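PDB 7CFB: FI20010p1 from Drosophila melanogaster, which is also called Krimper and probably acts in piRNA amplification, using its extended Tudor domains to gather proteins of the pathway. Local coordinates for residues T29-Y34 / C63-K68; N35-D40 / D124-D129; A55-T60 / C164-M169. All blocks are in the same frame, centred on the assembly; numbering follows the deposited sequence.

Contact 1: T29-Y34 / C63-K68; sequences TRRDIY and CAYVAK. With SO4 (sulfate ion), chain C.
Tyr-65 reaches across to Tyr-34 and Arg-31. The contact joins helix 30-36 to strand 64-67 in an extended Tudor domain. The strand belongs to the five-stranded sheet, whose strand order is consistent with the SN-like part that accompanies the Tudor part in this family. Strand 49-57 lies on one side of strand 64-67 and strand 157-161 on the other.

The two tyrosines pass each other heading in roughly opposite ways. Tyr-34 CE1 meets the edge of the Tyr-65 ring, near its plane, at 4.1 Å from CE2. Tyr-34 has CG anti to its backbone N (chi1 175°), which sends the ring off the helix toward the strand. The two rings meet by apolar packing. The hydroxyl of Tyr-34 lies beyond the contact and is hydrogen-bonded with Ser-187 O and Arg-158 N.

Bends in its chain at chi2 (-44°) and chi3 (-52°) carry the guanidinium of Arg-31 toward Tyr-65. Its NH2 stops 4.0 Å from Tyr-65 OH, too far for a hydrogen bond. The guanidinium and ring planes are steeply inclined to each other. Tyr-65 OH has a weak hydrogen bond with Arg-158 NH2. The Arg-31 and Arg-158 guanidinium groups are also close, and their like charges would probably work against each other.

Thr-29 is the N-cap of the helix: its OG1 accepts from Asp-32 N at 3.2 Å. A sulfate, probably picked up during crystallisation, sits at this helix end. Arg-31 N donates to sulfate O2 at 3.2 Å, and Thr-29 OG1 donates to sulfate O4 at 2.8 Å.

Contact 2: N35-D40 / D124-D129; sequences NQILKD and DAYLID
Ile-37 holds CG1 between its backbone N and carbonyl carbon (chi1 62°), and the chain then extends to CD1. Tyr-126 swings its ring anti to the backbone N (chi1 -179°). These two torsions bring the methyl tip of the isoleucine against the side of the tyrosine ring. The side chains cross at about a right angle.

CD1 of Ile-37 does all the touching from its segment. It lies in the plane of the Tyr-126 ring, at the edge, 3.3 Å from CE2 and 3.9 Å from CD2. This is a tight fit for two carbons. The same methyl also meets Ile-128, 3.9 Å from its CG2. It sits in the notch where the ring edge and the Ile-128 branch meet. The backbone N of Ile-128 stands 4.2 Å above one face of the Tyr-126 ring, nearer the rim than the centre. The ring also stacks with His-133.

Ile-37 is the first residue past the helical turns of helix 30-36. Tyr-126 is on strand 123-127 of the six-stranded antiparallel sheet, and Ile-128 follows the strand end. The contact thus packs the exit of the helix on the Tudor part of the extended domain.

The carbonyl of Ile-37 is held by its own segment. Lys-39 NZ donates to Ile-37 O at 2.9 Å, nearly in line with the C=O bond (166° at the oxygen). The same ammonium bonds to Tyr-34 O and makes a cation-pi contact with the Tyr-34 ring. Lys-39 thus ties down two carbonyls, those of Tyr-34 and Ile-37.

Across the segments the chemistry is wholly apolar. Between them the contact rests on dispersion and shape at one buried methyl; the polar bonds of Lys-39 stay at the helix end.

Contact 3: A55-T60 / C164-M169; sequences ASVDVT and CDIANM
Val-57 and Val-59 lie beside the short helix 166-169, and the two segments run in opposite directions. The CA atoms of Val-57 and Met-169 are 7.2 Å apart, and those of Val-59 and Ala-167 are 6.9 Å apart. Strand 49-57 ends at Val-57. Just before, Ala-55 and Ser-56 both face Tyr-65 in a classic beta bulge. The chain then leaves the sheet through an Asx turn. Asp-58 OD1 accepts from Thr-60 N at 3.1 Å, above the carboxylate plane, and from Thr-60 OG1 at 2.8 Å on the syn side.

The branches of Val-57 part ways. CG1, anti to the backbone N (chi1 155°), lies 3.8 Å from Ile-166 CG2, and the two side chains cross obliquely. CG2 packs on the backbone at the end of the helix, 4.1 Å from Met-169 C. The contact therefore lays a small helix against the end of strand 49-57, in the five-stranded sheet, in what is consistent with the SN-like part of an extended Tudor domain. Asp-165 is the N-cap of this helix. His-170 and Val-173, just after the helix, also touch Val-57.

Val-59 adds a looser contact at the exposed side. Its CG1 is 4.3 Å from Ile-166 CG2, so the CG2 methyl of Ile-166 meets both valines. Met-169 turns its thioether away from the strand, and its side chain packs on Pro-193.

In the fold
Contacts 1 and 2 are close neighbours, with centres about 7 Å apart, and both use helix 30-36. A salt bridge joins them directly, with Arg-30 NE 2.9 Å from Asp-124 OD2. Tyr-126 OH lies 3.6 Å from both Tyr-34 CD1 and Tyr-65 CE2, so the three tyrosines form one cluster between the two sheets. Contact 1 meets contact 3 through strand pairing: Ala-55 N and Tyr-65 O are 2.8 Å apart, a probable hydrogen bond. Their centres are about 14 Å apart. Contacts 2 and 3 do not touch, and their centres are about 19 Å apart. The sulfate sits at the start of helix 30-36, the end away from Ile-37 of contact 2.

Contact 1: T29-Y34 / C63-K68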
ATOM      1  N   THR A  29       9.477 -11.800  -6.395  1.00 22.42           N
ATOM      2  CA  THR A  29       9.058 -10.850  -7.449  1.00 29.39           C
ATOM      3  C   THR A  29       7.863 -10.019  -6.966  1.00 26.72           C
ATOM      4  O   THR A  29       7.321 -10.328  -5.938  1.00 28.81           O
ATOM      5  CB  THR A  29       8.637 -11.580  -8.728  1.00 32.14           C
ATOM      6  OG1 THR A  29       7.513 -12.402  -8.453  1.00 29.42           O
ATOM      7  CG2 THR A  29       9.737 -12.407  -9.343  1.00 31.91           C
ATOM      8  N   ARG A  30       7.499  -9.010  -7.736  1.00 25.73           N
ATOM      9  CA  ARG A  30       6.369  -8.136  -7.390  1.00 31.37           C
ATOM     10  C   ARG A  30       5.081  -8.962  -7.334  1.00 35.00           C
ATOM     11  O   ARG A  30       4.335  -8.763  -6.416  1.00 33.14           O
ATOM     12  CB  ARG A  30       6.372  -6.955  -8.343  1.00 27.87           C
ATOM     13  CG  ARG A  30       7.613  -6.099  -8.198  1.00 28.54           C
ATOM     14  CD  ARG A  30       7.535  -4.844  -8.996  1.00 27.72           C
ATOM     15  NE  ARG A  30       8.579  -3.913  -8.657  1.00 26.30           N
ATOM     16  CZ  ARG A  30       8.713  -2.741  -9.226  1.00 30.23           C
ATOM     17  NH1 ARG A  30       7.896  -2.387 -10.190  1.00 31.43           N
ATOM     18  NH2 ARG A  30       9.677  -1.936  -8.865  1.00 28.54           N
ATOM     19  N   ARG A  31       4.877  -9.878  -8.272  1.00 30.79           N
ATOM     20  CA  ARG A  31       3.671 -10.736  -8.247  1.00 28.38           C
ATOM     21  C   ARG A  31       3.703 -11.647  -7.022  1.00 33.32           C
ATOM     22  O   ARG A  31       2.702 -11.739  -6.372  1.00 34.49           O
ATOM     23  CB  ARG A  31       3.536 -11.543  -9.538  1.00 40.10           C
ATOM     24  CG  ARG A  31       3.153 -10.733 -10.766  1.00 54.47           C
ATOM     25  CD  ARG A  31       2.047  -9.691 -10.632  1.00 66.21           C
ATOM     26  NE  ARG A  31       0.811 -10.193 -10.051  1.00 75.50           N
ATOM     27  CZ  ARG A  31       0.167  -9.684  -9.003  1.00 70.80           C
ATOM     28  NH1 ARG A  31      -0.928 -10.274  -8.582  1.00 55.53           N
ATOM     29  NH2 ARG A  31       0.601  -8.597  -8.384  1.00 57.52           N
ATOM     30  N   ASP A  32       4.849 -12.240  -6.718  1.00 27.42           N
ATOM     31  CA  ASP A  32       4.952 -13.181  -5.587  1.00 25.96           C
ATOM     32  C   ASP A  32       4.709 -12.483  -4.254  1.00 32.11           C
ATOM     33  O   ASP A  32       3.932 -13.001  -3.529  1.00 28.57           O
ATOM     34  CB  ASP A  32       6.283 -13.926  -5.571  1.00 38.60           C
ATOM     35  CG  ASP A  32       6.444 -14.957  -6.672  1.00 55.00           C
ATOM     36  OD1 ASP A  32       5.459 -15.284  -7.298  1.00 56.11           O
ATOM     37  OD2 ASP A  32       7.563 -15.387  -6.897  1.00 58.79           O
ATOM     38  N   ILE A  33       5.275 -11.298  -4.023  1.00 26.99           N
ATOM     39  CA  ILE A  33       5.135 -10.605  -2.706  1.00 27.20           C
ATOM     40  C   ILE A  33       3.663 -10.298  -2.445  1.00 24.34           C
ATOM     41  O   ILE A  33       3.231 -10.516  -1.364  1.00 26.11           O
ATOM     42  CB  ILE A  33       6.063  -9.384  -2.555  1.00 28.21           C
ATOM     43  CG1 ILE A  33       6.033  -8.804  -1.140  1.00 31.29           C
ATOM     44  CG2 ILE A  33       5.757  -8.316  -3.571  1.00 26.32           C
ATOM     45  CD1 ILE A  33       6.382  -9.764  -0.079  1.00 24.91           C
ATOM     46  N   TYR A  34       2.929  -9.905  -3.469  1.00 22.55           N
ATOM     47  CA  TYR A  34       1.479  -9.658  -3.354  1.00 32.48           C
ATOM     48  C   TYR A  34       0.774 -10.937  -2.909  1.00 36.32           C
ATOM     49  O   TYR A  34      -0.084 -10.842  -2.088  1.00 33.18           O
ATOM     50  CB  TYR A  34       0.904  -9.271  -4.707  1.00 28.46           C
ATOM     51  CG  TYR A  34      -0.584  -9.128  -4.667  1.00 31.71           C
ATOM     52  CD1 TYR A  34      -1.150  -8.010  -4.111  1.00 27.27           C
ATOM     53  CD2 TYR A  34      -1.415 -10.131  -5.105  1.00 27.54           C
ATOM     54  CE1 TYR A  34      -2.512  -7.855  -4.027  1.00 31.28           C
ATOM     55  CE2 TYR A  34      -2.776  -9.982  -5.051  1.00 28.66           C
ATOM     56  CZ  TYR A  34      -3.335  -8.840  -4.519  1.00 36.84           C
ATOM     57  OH  TYR A  34      -4.675  -8.697  -4.441  1.00 29.78           O
ATOM     58  N   CYS A  63      -3.457  -2.964 -14.261  1.00 51.23           N
ATOM     59  CA  CYS A  63      -4.290  -3.233 -13.070  1.00 53.36           C
ATOM     60  C   CYS A  63      -4.353  -2.049 -12.106  1.00 51.37           C
ATOM     61  O   CYS A  63      -3.481  -1.211 -12.129  1.00 51.26           O
ATOM     62  CB  CYS A  63      -3.645  -4.320 -12.242  1.00 47.38           C
ATOM     63  SG  CYS A  63      -2.400  -3.564 -11.184  1.00 64.14           S
ATOM     64  N   ALA A  64      -5.404  -2.048 -11.298  1.00 37.79           N
ATOM     65  CA  ALA A  64      -5.717  -1.059 -10.256  1.00 34.07           C
ATOM     66  C   ALA A  64      -5.783  -1.759  -8.897  1.00 33.11           C
ATOM     67  O   ALA A  64      -5.645  -2.953  -8.841  1.00 33.43           O
ATOM     68  CB  ALA A  64      -7.004  -0.377 -10.561  1.00 32.75           C
ATOM     69  N   TYR A  65      -5.866  -0.978  -7.838  1.00 26.90           N
ATOM     70  CA  TYR A  65      -5.951  -1.520  -6.465  1.00 30.55           C
ATOM     71  C   TYR A  65      -7.091  -0.850  -5.700  1.00 30.05           C
ATOM     72  O   TYR A  65      -7.241   0.340  -5.781  1.00 26.60           O
ATOM     73  CB  TYR A  65      -4.608  -1.378  -5.768  1.00 25.90           C
ATOM     74  CG  TYR A  65      -3.531  -2.290  -6.276  1.00 27.12           C
ATOM     75  CD1 TYR A  65      -2.756  -1.942  -7.361  1.00 28.83           C
ATOM     76  CD2 TYR A  65      -3.274  -3.494  -5.661  1.00 26.72           C
ATOM     77  CE1 TYR A  65      -1.763  -2.771  -7.832  1.00 31.10           C
ATOM     78  CE2 TYR A  65      -2.283  -4.334  -6.112  1.00 25.89           C
ATOM     79  CZ  TYR A  65      -1.527  -3.970  -7.203  1.00 39.47           C
ATOM     80  OH  TYR A  65      -0.561  -4.786  -7.659  1.00 35.07           O
ATOM     81  N   VAL A  66      -7.859  -1.647  -4.970  1.00 25.20           N
ATOM     82  CA  VAL A  66      -8.975  -1.127  -4.143  1.00 22.68           C
ATOM     83  C   VAL A  66      -8.733  -1.513  -2.689  1.00 25.55           C
ATOM     84  O   VAL A  66      -8.147  -2.547  -2.456  1.00 30.55           O
ATOM     85  CB  VAL A  66     -10.357  -1.562  -4.646  1.00 28.43           C
ATOM     86  CG1 VAL A  66     -10.671  -0.949  -5.988  1.00 27.11           C
ATOM     87  CG2 VAL A  66     -10.501  -3.059  -4.690  1.00 24.99           C
ATOM     88  N   ALA A  67      -9.115  -0.634  -1.773  1.00 25.06           N
ATOM     89  CA  ALA A  67      -8.920  -0.854  -0.329  1.00 32.34           C
ATOM     90  C   ALA A  67     -10.187  -0.520   0.437  1.00 27.85           C
ATOM     91  O   ALA A  67     -10.738   0.539   0.229  1.00 30.44           O
ATOM     92  CB  ALA A  67      -7.762  -0.044   0.157  1.00 30.69           C
ATOM     93  N   LYS A  68     -10.616  -1.441   1.274  1.00 30.31           N
ATOM     94  CA  LYS A  68     -11.813  -1.210   2.102  1.00 29.63           C
ATOM     95  C   LYS A  68     -11.562  -0.119   3.138  1.00 32.24           C
ATOM     96  O   LYS A  68     -12.417   0.679   3.295  1.00 31.86           O
ATOM     97  CB  LYS A  68     -12.358  -2.512   2.670  1.00 28.80           C
ATOM     98  CG  LYS A  68     -13.594  -3.020   1.961  1.00 34.21           C
ATOM     99  CD  LYS A  68     -14.750  -2.131   2.180  1.00 35.77           C
ATOM    100  CE  LYS A  68     -16.089  -2.770   1.929  1.00 42.37           C
ATOM    101  NZ  LYS A  68     -17.154  -1.755   1.992  1.00 39.82           N
TER
HETATM  102  S   SO4 C 601       6.681 -11.344 -11.926  1.00 40.29           S
HETATM  103  O1  SO4 C 601       5.546 -11.496 -12.832  1.00 40.04           O
HETATM  104  O2  SO4 C 601       6.456 -10.202 -11.041  1.00 36.94           O
HETATM  105  O3  SO4 C 601       7.891 -11.122 -12.709  1.00 35.71           O
HETATM  106  O4  SO4 C 601       6.831 -12.561 -11.131  1.00 34.82           O

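Contact 2: N35-D40 / D124-D129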
ATOM      1  N   ASN A  35       1.155 -12.080  -3.465  1.00 29.98           N
ATOM      2  CA  ASN A  35       0.597 -13.405  -3.098  1.00 32.64           C
ATOM      3  C   ASN A  35       0.966 -13.804  -1.672  1.00 39.62           C
ATOM      4  O   ASN A  35       0.209 -14.503  -1.105  1.00 30.89           O
ATOM      5  CB  ASN A  35       0.884 -14.475  -4.147  1.00 33.02           C
ATOM      6  CG  ASN A  35       0.147 -14.203  -5.431  1.00 33.95           C
ATOM      7  OD1 ASN A  35      -0.965 -13.732  -5.424  1.00 46.46           O
ATOM      8  ND2 ASN A  35       0.765 -14.491  -6.549  1.00 44.73           N
ATOM      9  N   GLN A  36       2.149 -13.445  -1.180  1.00 32.76           N
ATOM     10  CA  GLN A  36       2.558 -13.910   0.165  1.00 28.34           C
ATOM     11  C   GLN A  36       1.933 -13.116   1.305  1.00 34.42           C
ATOM     12  O   GLN A  36       1.883 -13.663   2.367  1.00 51.10           O
ATOM     13  CB  GLN A  36       4.048 -13.787   0.465  1.00 39.73           C
ATOM     14  CG  GLN A  36       4.983 -14.041  -0.685  1.00 49.92           C
ATOM     15  CD  GLN A  36       5.077 -15.481  -1.099  1.00 60.61           C
ATOM     16  OE1 GLN A  36       4.112 -16.080  -1.541  1.00 62.88           O
ATOM     17  NE2 GLN A  36       6.269 -16.025  -1.008  1.00 58.14           N
ATOM     18  N   ILE A  37       1.540 -11.857   1.093  1.00 32.57           N
ATOM     19  CA  ILE A  37       1.001 -11.021   2.214  1.00 30.47           C
ATOM     20  C   ILE A  37      -0.458 -11.389   2.516  1.00 27.91           C
ATOM     21  O   ILE A  37      -1.164 -11.805   1.576  1.00 28.09           O
ATOM     22  CB  ILE A  37       1.156  -9.519   1.899  1.00 28.02           C
ATOM     23  CG1 ILE A  37       0.359  -9.114   0.655  1.00 37.83           C
ATOM     24  CG2 ILE A  37       2.624  -9.143   1.775  1.00 26.31           C
ATOM     25  CD1 ILE A  37       0.748  -7.769   0.089  1.00 34.55           C
ATOM     26  N   LEU A  38      -0.887 -11.240   3.778  1.00 25.23           N
ATOM     27  CA  LEU A  38      -2.286 -11.536   4.129  1.00 28.05           C
ATOM     28  C   LEU A  38      -3.239 -10.534   3.464  1.00 29.95           C
ATOM     29  O   LEU A  38      -2.959  -9.381   3.473  1.00 24.84           O
ATOM     30  CB  LEU A  38      -2.426 -11.564   5.645  1.00 26.57           C
ATOM     31  CG  LEU A  38      -3.842 -11.731   6.165  1.00 26.65           C
ATOM     32  CD1 LEU A  38      -4.344 -13.137   5.948  1.00 22.37           C
ATOM     33  CD2 LEU A  38      -3.926 -11.337   7.613  1.00 27.45           C
ATOM     34  N   LYS A  39      -4.328 -11.029   2.898  1.00 21.47           N
ATOM     35  CA  LYS A  39      -5.338 -10.185   2.229  1.00 21.98           C
ATOM     36  C   LYS A  39      -6.750 -10.640   2.625  1.00 29.47           C
ATOM     37  O   LYS A  39      -6.995 -11.824   2.620  1.00 26.29           O
ATOM     38  CB  LYS A  39      -5.157 -10.275   0.716  1.00 25.68           C
ATOM     39  CG  LYS A  39      -3.819  -9.823   0.171  1.00 30.08           C
ATOM     40  CD  LYS A  39      -3.690  -9.921  -1.321  1.00 33.48           C
ATOM     41  CE  LYS A  39      -3.367 -11.300  -1.846  1.00 32.59           C
ATOM     42  NZ  LYS A  39      -2.667 -12.143  -0.864  1.00 34.59           N
ATOM     43  N   ASP A  40      -7.637  -9.707   2.955  1.00 26.98           N
ATOM     44  CA  ASP A  40      -9.044 -10.031   3.287  1.00 26.74           C
ATOM     45  C   ASP A  40      -9.901  -9.931   2.022  1.00 24.81           C
ATOM     46  O   ASP A  40     -10.452  -8.888   1.753  1.00 23.24           O
ATOM     47  CB  ASP A  40      -9.565  -9.248   4.486  1.00 23.70           C
ATOM     48  CG  ASP A  40     -10.915  -9.737   4.965  1.00 31.26           C
ATOM     49  OD1 ASP A  40     -11.512 -10.500   4.276  1.00 31.61           O
ATOM     50  OD2 ASP A  40     -11.321  -9.354   6.034  1.00 44.39           O
ATOM     51  N   ASP A 124      13.928  -3.477  -3.780  1.00 26.46           N
ATOM     52  CA  ASP A 124      12.566  -3.360  -4.282  1.00 24.61           C
ATOM     53  C   ASP A 124      11.613  -3.561  -3.113  1.00 26.71           C
ATOM     54  O   ASP A 124      11.743  -4.536  -2.363  1.00 27.14           O
ATOM     55  CB  ASP A 124      12.298  -4.390  -5.381  1.00 24.64           C
ATOM     56  CG  ASP A 124      11.042  -4.085  -6.172  1.00 32.52           C
ATOM     57  OD1 ASP A 124      10.684  -2.894  -6.290  1.00 35.62           O
ATOM     58  OD2 ASP A 124      10.416  -5.039  -6.681  1.00 34.30           O
ATOM     59  N   ALA A 125      10.690  -2.632  -2.958  1.00 24.20           N
ATOM     60  CA  ALA A 125       9.781  -2.653  -1.804  1.00 27.90           C
ATOM     61  C   ALA A 125       8.333  -2.500  -2.247  1.00 28.15           C
ATOM     62  O   ALA A 125       8.094  -1.921  -3.270  1.00 29.89           O
ATOM     63  CB  ALA A 125      10.173  -1.560  -0.856  1.00 22.91           C
ATOM     64  N   TYR A 126       7.424  -3.007  -1.440  1.00 23.31           N
ATOM     65  CA  TYR A 126       5.983  -2.932  -1.738  1.00 23.48           C
ATOM     66  C   TYR A 126       5.229  -2.225  -0.611  1.00 22.30           C
ATOM     67  O   TYR A 126       5.337  -2.590   0.505  1.00 21.58           O
ATOM     68  CB  TYR A 126       5.457  -4.340  -1.989  1.00 26.34           C
ATOM     69  CG  TYR A 126       3.999  -4.440  -2.333  1.00 28.48           C
ATOM     70  CD1 TYR A 126       3.463  -3.686  -3.348  1.00 28.85           C
ATOM     71  CD2 TYR A 126       3.159  -5.281  -1.645  1.00 27.16           C
ATOM     72  CE1 TYR A 126       2.138  -3.775  -3.696  1.00 27.35           C
ATOM     73  CE2 TYR A 126       1.821  -5.363  -1.960  1.00 26.83           C
ATOM     74  CZ  TYR A 126       1.306  -4.613  -2.994  1.00 27.72           C
ATOM     75  OH  TYR A 126       0.008  -4.673  -3.342  1.00 28.87           O
ATOM     76  N   LEU A 127       4.443  -1.240  -0.981  1.00 28.15           N
ATOM     77  CA  LEU A 127       3.586  -0.521  -0.019  1.00 25.25           C
ATOM     78  C   LEU A 127       2.272  -1.296  -0.001  1.00 25.15           C
ATOM     79  O   LEU A 127       1.436  -1.059  -0.823  1.00 25.15           O
ATOM     80  CB  LEU A 127       3.439   0.926  -0.485  1.00 24.20           C
ATOM     81  CG  LEU A 127       4.740   1.692  -0.667  1.00 29.98           C
ATOM     82  CD1 LEU A 127       4.488   3.165  -0.737  1.00 30.20           C
ATOM     83  CD2 LEU A 127       5.695   1.407   0.457  1.00 29.79           C
ATOM     84  N   ILE A 128       2.141  -2.167   0.986  1.00 25.44           N
ATOM     85  CA  ILE A 128       1.034  -3.159   1.082  1.00 22.66           C
ATOM     86  C   ILE A 128      -0.336  -2.488   1.136  1.00 28.18           C
ATOM     87  O   ILE A 128      -1.259  -3.079   0.669  1.00 24.58           O
ATOM     88  CB  ILE A 128       1.278  -4.197   2.194  1.00 24.02           C
ATOM     89  CG1 ILE A 128       1.102  -3.624   3.596  1.00 23.76           C
ATOM     90  CG2 ILE A 128       2.618  -4.876   2.020  1.00 18.56           C
ATOM     91  CD1 ILE A 128       1.217  -4.626   4.689  1.00 20.35           C
ATOM     92  N   ASP A 129      -0.453  -1.343   1.780  1.00 24.24           N
ATOM     93  CA  ASP A 129      -1.759  -0.658   1.902  1.00 24.77           C
ATOM     94  C   ASP A 129      -2.097   0.186   0.676  1.00 23.14           C
ATOM     95  O   ASP A 129      -3.256   0.472   0.528  1.00 26.25           O
ATOM     96  CB  ASP A 129      -1.876   0.054   3.247  1.00 27.55           C
ATOM     97  CG  ASP A 129      -1.698  -0.889   4.415  1.00 31.83           C
ATOM     98  OD1 ASP A 129      -2.127  -1.996   4.305  1.00 25.16           O
ATOM     99  OD2 ASP A 129      -1.085  -0.513   5.359  1.00 24.95           O
TER

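Contact 3: A55-T60 / C164-M169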
ATOM      1  N   ALA A  55      -7.169   2.723  -4.384  1.00 29.47           N
ATOM      2  CA  ALA A  55      -5.838   2.891  -3.774  1.00 30.75           C
ATOM      3  C   ALA A  55      -4.814   3.424  -4.770  1.00 29.42           C
ATOM      4  O   ALA A  55      -4.155   4.352  -4.458  1.00 34.71           O
ATOM      5  CB  ALA A  55      -5.408   1.583  -3.197  1.00 26.85           C
ATOM      6  N   SER A  56      -4.760   2.841  -5.945  1.00 30.28           N
ATOM      7  CA  SER A  56      -3.790   3.275  -6.962  1.00 38.83           C
ATOM      8  C   SER A  56      -4.238   2.761  -8.320  1.00 41.13           C
ATOM      9  O   SER A  56      -4.979   1.802  -8.382  1.00 43.32           O
ATOM     10  CB  SER A  56      -2.406   2.798  -6.650  1.00 33.05           C
ATOM     11  OG  SER A  56      -2.352   1.407  -6.541  1.00 38.38           O
ATOM     12  N   VAL A  57      -3.813   3.425  -9.364  1.00 40.80           N
ATOM     13  CA  VAL A  57      -4.136   2.927 -10.718  1.00 44.74           C
ATOM     14  C   VAL A  57      -2.777   2.821 -11.379  1.00 48.37           C
ATOM     15  O   VAL A  57      -2.114   3.812 -11.459  1.00 58.06           O
ATOM     16  CB  VAL A  57      -5.107   3.881 -11.420  1.00 44.03           C
ATOM     17  CG1 VAL A  57      -5.024   3.788 -12.925  1.00 51.68           C
ATOM     18  CG2 VAL A  57      -6.521   3.649 -10.950  1.00 38.56           C
ATOM     19  N   ASP A  58      -2.340   1.623 -11.695  1.00 43.75           N
ATOM     20  CA  ASP A  58      -0.991   1.513 -12.276  1.00 48.81           C
ATOM     21  C   ASP A  58      -1.183   1.420 -13.780  1.00 56.11           C
ATOM     22  O   ASP A  58      -1.257   0.309 -14.281  1.00 54.81           O
ATOM     23  CB  ASP A  58      -0.259   0.306 -11.702  1.00 52.10           C
ATOM     24  CG  ASP A  58       1.131   0.135 -12.260  1.00 57.94           C
ATOM     25  OD1 ASP A  58       1.507   0.938 -13.090  1.00 50.99           O
ATOM     26  OD2 ASP A  58       1.812  -0.793 -11.841  1.00 55.74           O
ATOM     27  N   VAL A  59      -1.028   2.539 -14.483  1.00 50.31           N
ATOM     28  CA  VAL A  59      -1.288   2.602 -15.952  1.00 59.56           C
ATOM     29  C   VAL A  59      -0.118   2.034 -16.764  1.00 63.99           C
ATOM     30  O   VAL A  59      -0.221   2.078 -17.968  1.00 62.07           O
ATOM     31  CB  VAL A  59      -1.770   3.979 -16.448  1.00 50.11           C
ATOM     32  CG1 VAL A  59      -2.629   3.836 -17.680  1.00 63.18           C
ATOM     33  CG2 VAL A  59      -2.573   4.722 -15.400  1.00 60.34           C
ATOM     34  N   THR A  60       0.913   1.580 -16.061  1.00 55.83           N
ATOM     35  CA  THR A  60       2.068   0.928 -16.686  1.00 53.78           C
ATOM     36  C   THR A  60       1.897  -0.572 -16.547  1.00 46.26           C
ATOM     37  O   THR A  60       2.595  -1.285 -17.200  1.00 64.85           O
ATOM     38  CB  THR A  60       3.356   1.389 -16.012  1.00 48.94           C
ATOM     39  OG1 THR A  60       3.598   0.545 -14.896  1.00 63.63           O
ATOM     40  CG2 THR A  60       3.248   2.815 -15.543  1.00 51.27           C
ATOM     41  N   CYS A 164     -14.275   0.637 -18.504  1.00 38.22           N
ATOM     42  CA  CYS A 164     -14.031   2.007 -18.019  1.00 38.00           C
ATOM     43  C   CYS A 164     -12.745   2.558 -18.625  1.00 41.73           C
ATOM     44  O   CYS A 164     -11.966   1.789 -19.149  1.00 42.13           O
ATOM     45  CB  CYS A 164     -13.915   2.055 -16.503  1.00 50.71           C
ATOM     46  SG  CYS A 164     -12.566   1.048 -15.854  1.00 44.56           S
ATOM     47  N   ASP A 165     -12.553   3.858 -18.484  1.00 43.10           N
ATOM     48  CA  ASP A 165     -11.334   4.537 -18.965  1.00 43.96           C
ATOM     49  C   ASP A 165     -10.359   4.544 -17.795  1.00 47.69           C
ATOM     50  O   ASP A 165     -10.511   5.359 -16.905  1.00 41.66           O
ATOM     51  CB  ASP A 165     -11.702   5.929 -19.469  1.00 49.13           C
ATOM     52  CG  ASP A 165     -10.575   6.730 -20.075  1.00 50.73           C
ATOM     53  OD1 ASP A 165      -9.609   6.145 -20.503  1.00 56.32           O
ATOM     54  OD2 ASP A 165     -10.698   7.933 -20.100  1.00 57.97           O
ATOM     55  N   ILE A 166      -9.372   3.672 -17.862  1.00 41.58           N
ATOM     56  CA  ILE A 166      -8.364   3.523 -16.791  1.00 38.74           C
ATOM     57  C   ILE A 166      -7.637   4.844 -16.622  1.00 46.12           C
ATOM     58  O   ILE A 166      -7.422   5.232 -15.494  1.00 50.20           O
ATOM     59  CB  ILE A 166      -7.390   2.416 -17.183  1.00 44.39           C
ATOM     60  CG1 ILE A 166      -8.141   1.121 -17.462  1.00 49.04           C
ATOM     61  CG2 ILE A 166      -6.327   2.239 -16.133  1.00 53.39           C
ATOM     62  CD1 ILE A 166      -8.896   1.149 -18.788  1.00 64.51           C
ATOM     63  N   ALA A 167      -7.301   5.511 -17.715  1.00 43.34           N
ATOM     64  CA  ALA A 167      -6.581   6.791 -17.582  1.00 42.58           C
ATOM     65  C   ALA A 167      -7.437   7.785 -16.802  1.00 40.04           C
ATOM     66  O   ALA A 167      -6.924   8.465 -15.951  1.00 46.58           O
ATOM     67  CB  ALA A 167      -6.242   7.316 -18.951  1.00 43.41           C
ATOM     68  N   ASN A 168      -8.720   7.842 -17.099  1.00 42.38           N
ATOM     69  CA  ASN A 168      -9.642   8.754 -16.382  1.00 48.12           C
ATOM     70  C   ASN A 168      -9.772   8.329 -14.921  1.00 50.64           C
ATOM     71  O   ASN A 168      -9.841   9.186 -14.078  1.00 50.29           O
ATOM     72  CB  ASN A 168     -10.984   8.947 -17.079  1.00 47.63           C
ATOM     73  CG  ASN A 168     -11.730  10.100 -16.454  1.00 69.00           C
ATOM     74  OD1 ASN A 168     -11.117  11.076 -16.033  1.00 75.23           O
ATOM     75  ND2 ASN A 168     -13.038   9.981 -16.337  1.00 61.34           N
ATOM     76  N   MET A 169      -9.727   7.022 -14.657  1.00 46.58           N
ATOM     77  CA  MET A 169      -9.839   6.426 -13.309  1.00 41.60           C
ATOM     78  C   MET A 169      -8.669   6.874 -12.428  1.00 47.32           C
ATOM     79  O   MET A 169      -8.886   7.067 -11.269  1.00 38.61           O
ATOM     80  CB  MET A 169      -9.901   4.907 -13.394  1.00 42.23           C
ATOM     81  CG  MET A 169     -11.191   4.383 -13.955  1.00 39.41           C
ATOM     82  SD  MET A 169     -12.656   5.021 -13.186  1.00 45.27           S
ATOM     83  CE  MET A 169     -12.487   4.296 -11.568  1.00 46.71           C
TER